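Local coordinates for protein starch synthase I (Hordeum vulgare, PDB 4HLN) that belongs to the plant starch synthases, two-domain enzymes of the glycosyltransferase class with a Rossmann-like sheet in each domain, at residues T131-A135 against M165-L169; Y239-C243 against W271-V276; F266-D270 against L297-N301. All coordinates share one frame; numbering follows the deposited sequence.

Contact 1 of 3, residues T131-A135 against M165-L169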
loop_
_atom_site.group_PDB
_atom_site.type_symbol
_atom_site.label_atom_id
_atom_site.label_comp_id
_atom_site.label_asym_id
_atom_site.label_seq_id
_atom_site.Cartn_x
_atom_site.Cartn_y
_atom_site.Cartn_z
ATOM N N THR A 131 -13.046 0.902 -6.373
ATOM C CA THR A 131 -12.600 0.276 -5.136
ATOM C C THR A 131 -13.746 -0.320 -4.338
ATOM O O THR A 131 -14.888 0.114 -4.451
ATOM C CB THR A 131 -11.832 1.288 -4.252
ATOM O OG1 THR A 131 -11.349 0.642 -3.064
ATOM C CG2 THR A 131 -12.723 2.449 -3.876
ATOM N N GLY A 132 -13.430 -1.334 -3.540
ATOM C CA GLY A 132 -14.413 -1.976 -2.689
ATOM C C GLY A 132 -14.371 -1.405 -1.291
ATOM O O GLY A 132 -15.243 -1.686 -0.483
ATOM N N GLU A 133 -13.342 -0.605 -1.015
ATOM C CA GLU A 133 -13.190 0.078 0.261
ATOM C C GLU A 133 -14.233 1.157 0.435
ATOM O O GLU A 133 -14.728 1.713 -0.541
ATOM C CB GLU A 133 -11.832 0.757 0.333
ATOM C CG GLU A 133 -10.700 -0.118 0.780
ATOM C CD GLU A 133 -9.448 0.697 1.029
ATOM O OE1 GLU A 133 -8.353 0.096 1.132
ATOM O OE2 GLU A 133 -9.567 1.945 1.119
ATOM N N ALA A 134 -14.537 1.474 1.686
ATOM C CA ALA A 134 -15.442 2.570 2.008
ATOM C C ALA A 134 -14.696 3.907 2.187
ATOM O O ALA A 134 -13.486 3.930 2.453
ATOM C CB ALA A 134 -16.263 2.228 3.243
ATOM N N ALA A 135 -15.433 5.011 2.044
ATOM C CA ALA A 135 -14.843 6.352 1.952
ATOM C C ALA A 135 -14.277 6.892 3.258
ATOM O O ALA A 135 -14.944 6.882 4.296
ATOM C CB ALA A 135 -15.841 7.354 1.358
ATOM N N MET A 165 -17.427 3.481 -5.507
ATOM C CA MET A 165 -17.450 2.577 -4.356
ATOM C C MET A 165 -18.853 2.084 -4.134
ATOM O O MET A 165 -19.815 2.698 -4.579
ATOM C CB MET A 165 -17.136 3.329 -3.076
ATOM C CG MET A 165 -15.712 3.593 -2.793
ATOM S SD MET A 165 -15.750 5.057 -1.759
ATOM C CE MET A 165 -16.660 6.126 -2.882
ATOM N N PRO A 166 -18.981 0.996 -3.384
ATOM C CA PRO A 166 -20.326 0.592 -2.986
ATOM C C PRO A 166 -20.843 1.522 -1.910
ATOM O O PRO A 166 -20.080 2.061 -1.115
ATOM C CB PRO A 166 -20.113 -0.812 -2.418
ATOM C CG PRO A 166 -18.787 -1.270 -3.024
ATOM C CD PRO A 166 -17.972 -0.031 -3.070
ATOM N N ARG A 167 -22.148 1.724 -1.899
ATOM C CA ARG A 167 -22.788 2.424 -0.800
ATOM C C ARG A 167 -23.156 1.358 0.241
ATOM O O ARG A 167 -24.207 0.720 0.167
ATOM C CB ARG A 167 -24.013 3.170 -1.320
ATOM C CG ARG A 167 -24.713 4.069 -0.337
ATOM C CD ARG A 167 -25.563 5.050 -1.122
ATOM N NE ARG A 167 -26.518 5.795 -0.313
ATOM C CZ ARG A 167 -27.785 5.430 -0.126
ATOM N NH1 ARG A 167 -28.257 4.321 -0.686
ATOM N NH2 ARG A 167 -28.583 6.179 0.622
ATOM N N TYR A 168 -22.250 1.129 1.183
ATOM C CA TYR A 168 -22.481 0.152 2.241
ATOM C C TYR A 168 -23.424 0.708 3.310
ATOM O O TYR A 168 -22.999 0.990 4.418
ATOM C CB TYR A 168 -21.156 -0.201 2.893
ATOM C CG TYR A 168 -20.184 -0.913 1.984
ATOM C CD1 TYR A 168 -20.404 -2.234 1.607
ATOM C CD2 TYR A 168 -19.030 -0.282 1.528
ATOM C CE1 TYR A 168 -19.510 -2.904 0.793
ATOM C CE2 TYR A 168 -18.126 -0.950 0.701
ATOM C CZ TYR A 168 -18.373 -2.265 0.345
ATOM O OH TYR A 168 -17.495 -2.958 -0.462
ATOM N N LEU A 169 -24.701 0.865 2.981
ATOM C CA LEU A 169 -25.598 1.648 3.828
ATOM C C LEU A 169 -26.058 0.921 5.079
ATOM O O LEU A 169 -26.351 -0.280 5.075
ATOM C CB LEU A 169 -26.817 2.117 3.036
ATOM C CG LEU A 169 -27.669 3.229 3.642
ATOM C CD1 LEU A 169 -26.881 4.521 3.756
ATOM C CD2 LEU A 169 -28.910 3.452 2.802
#
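Tyr168 reaches the loop 131-135 and gives the hydrogen of its OH to the carbonyl oxygen of Gly132, 2.6 Å from OH to O. The hydroxyl lies in the carbonyl plane, on a lone pair, with a C=O...O angle of 138°, and that oxygen sits at the edge of the phenol ring, near its plane. One face of the same ring carries Pro166 CB from its own segment, and Tyr168 OH is also hydrogen-bonded to Tyr239 OH, so the ring is positioned from several directions.

The close-fitting part lies around Met165 and Pro166, beside the loop. Met165 makes most of the contacts here and buries more area than any other residue of the pair of segments. It runs side by side with Thr131, whose CG2 is 3.4 Å from Met165 CG, and it also touches Glu133 O. Met165 CA offers its hydrogen to Thr131 O across 3.6 Å, while Pro166 CD touches that oxygen too. Thr131 keeps OG1 anti to its own nitrogen (chi1 -178°), and this places the hydroxyl to accept from Glu133 N, 3.1 Å from OG1, as an ST turn that bends the loop.

Further along, the fit loosens. Glu133 starts its side chain away from 165-169, and the residue is exposed. Ala134 CB meets the tyrosine only obliquely, 4.1 Å from Tyr168 CD2, and Ala135 CB rests 3.9 Å from Met165 SD. Ala135 is poorly ordered, and residues 137-144 beyond it are not modelled.

The chemistry is therefore mixed: the one hydrogen bond between the segments helps hold Gly132, backbone bonding to Val164 and a CH...O contact hold Thr131, and Ala134 and Ala135 have apolar contacts alone to 165-169, consistent with a less firmly held end.

Contact 2 of 3, residues Y239-C243 against W271-V276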
loop_
_atom_site.group_PDB
_atom_site.type_symbol
_atom_site.label_atom_id
_atom_site.label_comp_id
_atom_site.label_asym_id
_atom_site.label_seq_id
_atom_site.Cartn_x
_atom_site.Cartn_y
_atom_site.Cartn_z
ATOM N N TYR A 239 -19.530 -7.649 -6.383
ATOM C CA TYR A 239 -18.436 -6.886 -6.952
ATOM C C TYR A 239 -18.431 -6.877 -8.479
ATOM O O TYR A 239 -17.858 -5.993 -9.106
ATOM C CB TYR A 239 -17.117 -7.299 -6.304
ATOM C CG TYR A 239 -17.147 -6.883 -4.866
ATOM C CD1 TYR A 239 -17.289 -7.812 -3.847
ATOM C CD2 TYR A 239 -17.123 -5.529 -4.528
ATOM C CE1 TYR A 239 -17.359 -7.400 -2.510
ATOM C CE2 TYR A 239 -17.180 -5.110 -3.219
ATOM C CZ TYR A 239 -17.295 -6.046 -2.205
ATOM O OH TYR A 239 -17.357 -5.601 -0.899
ATOM N N THR A 240 -19.126 -7.844 -9.056
ATOM C CA THR A 240 -19.499 -7.796 -10.462
ATOM C C THR A 240 -20.361 -6.551 -10.740
ATOM O O THR A 240 -20.134 -5.838 -11.723
ATOM C CB THR A 240 -20.245 -9.098 -10.864
ATOM O OG1 THR A 240 -19.328 -10.191 -10.798
ATOM C CG2 THR A 240 -20.797 -9.036 -12.280
ATOM N N LEU A 241 -21.331 -6.282 -9.865
ATOM C CA LEU A 241 -22.190 -5.115 -10.031
ATOM C C LEU A 241 -21.338 -3.861 -9.990
ATOM O O LEU A 241 -21.492 -2.957 -10.826
ATOM C CB LEU A 241 -23.248 -5.040 -8.937
ATOM C CG LEU A 241 -24.296 -6.146 -8.916
ATOM C CD1 LEU A 241 -25.340 -5.895 -7.829
ATOM C CD2 LEU A 241 -24.948 -6.311 -10.273
ATOM N N LEU A 242 -20.434 -3.831 -9.011
ATOM C CA LEU A 242 -19.547 -2.702 -8.810
ATOM C C LEU A 242 -18.838 -2.383 -10.110
ATOM O O LEU A 242 -18.736 -1.225 -10.503
ATOM C CB LEU A 242 -18.504 -3.020 -7.739
ATOM C CG LEU A 242 -17.480 -1.896 -7.620
ATOM C CD1 LEU A 242 -18.186 -0.551 -7.359
ATOM C CD2 LEU A 242 -16.449 -2.175 -6.561
ATOM N N CYS A 243 -18.355 -3.425 -10.780
ATOM C CA CYS A 243 -17.505 -3.249 -11.942
ATOM C C CYS A 243 -18.276 -2.757 -13.161
ATOM O O CYS A 243 -17.836 -1.833 -13.831
ATOM C CB CYS A 243 -16.742 -4.538 -12.240
ATOM S SG CYS A 243 -15.337 -4.835 -11.111
ATOM N N TRP A 271 -9.088 -7.157 -6.115
ATOM C CA TRP A 271 -9.937 -8.017 -6.934
ATOM C C TRP A 271 -11.324 -7.451 -7.078
ATOM O O TRP A 271 -11.988 -7.691 -8.076
ATOM C CB TRP A 271 -9.987 -9.458 -6.414
ATOM C CG TRP A 271 -10.934 -9.700 -5.303
ATOM C CD1 TRP A 271 -10.649 -9.667 -3.968
ATOM C CD2 TRP A 271 -12.329 -10.029 -5.409
ATOM N NE1 TRP A 271 -11.777 -9.951 -3.237
ATOM C CE2 TRP A 271 -12.820 -10.189 -4.096
ATOM C CE3 TRP A 271 -13.211 -10.202 -6.484
ATOM C CZ2 TRP A 271 -14.159 -10.521 -3.827
ATOM C CZ3 TRP A 271 -14.545 -10.539 -6.216
ATOM C CH2 TRP A 271 -15.002 -10.694 -4.897
ATOM N N HIS A 272 -11.756 -6.687 -6.084
ATOM C CA HIS A 272 -13.112 -6.157 -6.088
ATOM C C HIS A 272 -13.430 -5.389 -7.364
ATOM O O HIS A 272 -14.559 -5.419 -7.841
ATOM C CB HIS A 272 -13.348 -5.280 -4.868
ATOM C CG HIS A 272 -13.064 -5.977 -3.578
ATOM N ND1 HIS A 272 -11.832 -5.924 -2.961
ATOM C CD2 HIS A 272 -13.845 -6.766 -2.803
ATOM C CE1 HIS A 272 -11.871 -6.643 -1.854
ATOM N NE2 HIS A 272 -13.081 -7.166 -1.736
ATOM N N ALA A 273 -12.427 -4.717 -7.912
ATOM C CA ALA A 273 -12.613 -3.899 -9.106
ATOM C C ALA A 273 -11.930 -4.503 -10.326
ATOM O O ALA A 273 -11.712 -3.821 -11.316
ATOM C CB ALA A 273 -12.064 -2.489 -8.861
ATOM N N SER A 274 -11.580 -5.779 -10.256
ATOM C CA SER A 274 -10.652 -6.354 -11.236
ATOM C C SER A 274 -11.311 -6.728 -12.535
ATOM O O SER A 274 -10.639 -7.058 -13.507
ATOM C CB SER A 274 -9.924 -7.568 -10.661
ATOM O OG SER A 274 -8.754 -7.173 -9.976
ATOM N N LEU A 275 -12.631 -6.694 -12.557
ATOM C CA LEU A 275 -13.344 -7.084 -13.758
ATOM C C LEU A 275 -13.440 -5.887 -14.706
ATOM O O LEU A 275 -13.723 -6.046 -15.890
ATOM C CB LEU A 275 -14.732 -7.603 -13.397
ATOM C CG LEU A 275 -15.403 -8.479 -14.449
ATOM C CD1 LEU A 275 -14.758 -9.862 -14.472
ATOM C CD2 LEU A 275 -16.873 -8.608 -14.161
ATOM N N VAL A 276 -13.190 -4.690 -14.178
ATOM C CA VAL A 276 -13.330 -3.472 -14.960
ATOM C C VAL A 276 -12.504 -3.491 -16.264
ATOM O O VAL A 276 -13.041 -3.254 -17.341
ATOM C CB VAL A 276 -12.969 -2.241 -14.100
ATOM C CG1 VAL A 276 -12.686 -1.030 -14.971
ATOM C CG2 VAL A 276 -14.077 -1.969 -13.100
#
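A buried aromatic cluster backed by a cysteine joins helix 235-252 to the loop that leads from strand 264-269 into helix 276-284. Tyr239 is the hub. His272 turns its edge to the tyrosine face, with CD2 over the ring centre, the two ring centroids 4.6 Å apart and the planes at 72°. His272 CB adds an off-centre CH-pi contact on the tyrosine ring. Tyr239 in turn presents its own edge to the face of Trp271 in an offset edge-to-face pair, the closest atoms being Tyr239 CD1 and Trp271 CH2 at 3.8 Å. The indole gets there because Trp271 CG stands between the backbone nitrogen and carbonyl carbon (chi1 82°).

One helical turn on, Cys243 fits against the type I turn from Ala273 to Val276. Its SG lies against the backbone and side chains there, nearest to His272 O at 3.4 Å, with Ala273 CA at 3.5 Å and Leu275 CB at 3.6 Å. No hydrogen bond is assigned between the segments, so shape and ring geometry carry the join.

Around this core, Tyr239 OH is hydrogen-bonded to Tyr168 OH and to the carbonyl of Phe229, whose ring lies against His272; Phe347 at the start of helix 347-354 meets Trp271, and Val276 packs on Phe266 and Val268 of strand 264-269.

Contact 3 of 3, residues F266-D270 against L297-N301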
loop_
_atom_site.group_PDB
_atom_site.type_symbol
_atom_site.label_atom_id
_atom_site.label_comp_id
_atom_site.label_asym_id
_atom_site.label_seq_id
_atom_site.Cartn_x
_atom_site.Cartn_y
_atom_site.Cartn_z
ATOM N N PHE A 266 -8.669 4.544 -15.596
ATOM C CA PHE A 266 -9.298 3.783 -14.528
ATOM C C PHE A 266 -8.217 3.195 -13.647
ATOM O O PHE A 266 -7.357 2.474 -14.130
ATOM C CB PHE A 266 -10.129 2.649 -15.090
ATOM C CG PHE A 266 -11.346 3.095 -15.813
ATOM C CD1 PHE A 266 -12.575 3.088 -15.186
ATOM C CD2 PHE A 266 -11.270 3.512 -17.130
ATOM C CE1 PHE A 266 -13.717 3.497 -15.861
ATOM C CE2 PHE A 266 -12.399 3.914 -17.809
ATOM C CZ PHE A 266 -13.627 3.907 -17.175
ATOM N N VAL A 267 -8.258 3.526 -12.361
ATOM C CA VAL A 267 -7.380 2.908 -11.373
ATOM C C VAL A 267 -8.188 1.914 -10.550
ATOM O O VAL A 267 -8.946 2.294 -9.655
ATOM C CB VAL A 267 -6.785 3.940 -10.426
ATOM C CG1 VAL A 267 -5.888 3.260 -9.424
ATOM C CG2 VAL A 267 -6.012 4.952 -11.204
ATOM N N VAL A 268 -8.041 0.636 -10.864
ATOM C CA VAL A 268 -8.824 -0.380 -10.185
ATOM C C VAL A 268 -8.065 -1.093 -9.055
ATOM O O VAL A 268 -6.957 -1.578 -9.227
ATOM C CB VAL A 268 -9.418 -1.332 -11.200
ATOM C CG1 VAL A 268 -9.978 -0.497 -12.344
ATOM C CG2 VAL A 268 -8.362 -2.274 -11.715
ATOM N N ASN A 269 -8.675 -1.114 -7.881
ATOM C CA ASN A 269 -7.996 -1.588 -6.688
ATOM C C ASN A 269 -8.396 -2.990 -6.337
ATOM O O ASN A 269 -9.568 -3.252 -6.026
ATOM C CB ASN A 269 -8.269 -0.657 -5.514
ATOM C CG ASN A 269 -7.586 0.675 -5.686
ATOM O OD1 ASN A 269 -6.545 0.932 -5.088
ATOM N ND2 ASN A 269 -8.150 1.522 -6.536
ATOM N N ASP A 270 -7.419 -3.892 -6.422
ATOM C CA ASP A 270 -7.580 -5.248 -5.914
ATOM C C ASP A 270 -8.633 -6.044 -6.671
ATOM O O ASP A 270 -9.042 -5.654 -7.762
ATOM C CB ASP A 270 -7.885 -5.188 -4.414
ATOM C CG ASP A 270 -6.712 -4.613 -3.609
ATOM O OD1 ASP A 270 -5.575 -5.148 -3.737
ATOM O OD2 ASP A 270 -6.925 -3.608 -2.882
ATOM N N LEU A 297 -3.969 -1.485 -12.655
ATOM C CA LEU A 297 -4.331 -2.368 -11.577
ATOM C C LEU A 297 -3.424 -2.069 -10.385
ATOM O O LEU A 297 -2.199 -2.061 -10.517
ATOM C CB LEU A 297 -4.213 -3.824 -12.034
ATOM C CG LEU A 297 -4.365 -4.863 -10.927
ATOM C CD1 LEU A 297 -5.762 -4.788 -10.290
ATOM C CD2 LEU A 297 -4.072 -6.241 -11.500
ATOM N N VAL A 298 -4.037 -1.784 -9.237
ATOM C CA VAL A 298 -3.313 -1.608 -7.984
ATOM C C VAL A 298 -3.544 -2.814 -7.086
ATOM O O VAL A 298 -4.687 -3.151 -6.748
ATOM C CB VAL A 298 -3.770 -0.373 -7.194
ATOM C CG1 VAL A 298 -2.991 -0.309 -5.888
ATOM C CG2 VAL A 298 -3.598 0.905 -8.004
ATOM N N ILE A 299 -2.447 -3.452 -6.693
ATOM C CA ILE A 299 -2.512 -4.686 -5.943
ATOM C C ILE A 299 -1.918 -4.474 -4.565
ATOM O O ILE A 299 -0.695 -4.361 -4.417
ATOM C CB ILE A 299 -1.702 -5.789 -6.633
ATOM C CG1 ILE A 299 -2.195 -6.021 -8.053
ATOM C CG2 ILE A 299 -1.776 -7.078 -5.849
ATOM C CD1 ILE A 299 -1.541 -7.217 -8.714
ATOM N N HIS A 300 -2.782 -4.422 -3.558
ATOM C CA HIS A 300 -2.325 -4.269 -2.188
ATOM C C HIS A 300 -2.030 -5.630 -1.538
ATOM O O HIS A 300 -1.201 -5.728 -0.642
ATOM C CB HIS A 300 -3.340 -3.469 -1.375
ATOM C CG HIS A 300 -3.607 -2.105 -1.926
ATOM N ND1 HIS A 300 -4.742 -1.805 -2.651
ATOM C CD2 HIS A 300 -2.876 -0.966 -1.879
ATOM C CE1 HIS A 300 -4.703 -0.536 -3.019
ATOM N NE2 HIS A 300 -3.583 -0.004 -2.560
ATOM N N ASN A 301 -2.698 -6.679 -2.000
ATOM C CA ASN A 301 -2.403 -8.033 -1.535
ATOM C C ASN A 301 -2.649 -9.094 -2.604
ATOM O O ASN A 301 -3.383 -8.863 -3.566
ATOM C CB ASN A 301 -3.233 -8.384 -0.304
ATOM C CG ASN A 301 -4.660 -8.754 -0.659
ATOM O OD1 ASN A 301 -4.954 -9.905 -0.992
ATOM N ND2 ASN A 301 -5.556 -7.767 -0.613
#
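Two neighbouring parallel strands of a beta-alpha-beta unit, 264-269 and 294-299, meet here and run on into the loops at their C-terminal ends. The main-chain bonds are Val298 N to Val268 O at 2.9 Å and Asp270 N to Val298 O at 2.8 Å. On one face of the sheet Val268 CG2 and Leu297 CD1 approach to 3.9 Å, their side chains crossing at about a right angle, and helices 276-284 and 347-354 pack there. Asn269 and Val298 occupy the other face, side by side, and Val267 CG1 touches Val298 CG2.

Just past the strands, Asp270 grips His300 twice. Its OD1 takes the backbone N of His300 at 2.9 Å, and its OD2 takes the ring ND1 at 2.8 Å with an angle of 168° at the hydrogen. Both oxygens are met on the syn side, somewhat out of the carboxylate plane, and OD2 lies close to the imidazole plane, although the two planes are 54° apart. This double hold, particular to this site, ties the end of one strand to the loop after the other and fixes the ring's rotation. Asn269 OD1 adds a contact in the ring plane, 3.1 Å from His300 CE1, the amide nearly coplanar with the imidazole (10°). Its ND2 is bonded to Val130 O, consistent with the modelled orientation of the amide.

Parallel strands joined through a helix, as 264-269, 276-284 and 294-299 are, make the repeating unit of a Rossmann-like domain, here the N-terminal one of a GT-B fold.

In the fold
All three contacts lie in the starch synthase catalytic domain range, well apart from the glycan pocket of residues 556-596. The centres of contact 1 and contact 2 are about 12 Å apart. Contact 3 is centred about 11 Å from contact 2 and about 15 Å from contact 1. Contacts 1 and 3 reach the same mixed sheet, in which strand 126-130 lies between 160-166 and 264-269. Along the chain contact 1 closes first; the segments of the others alternate as 239-243, 266-270, 271-276, 297-301. Contact 2 touches both others, through Tyr168-Tyr239 and Val276-Val268, and contacts 1 and 3 meet lightly at Thr131 and Asn269, giving connected packing at the strands' C-terminal ends, most buried at contact 2.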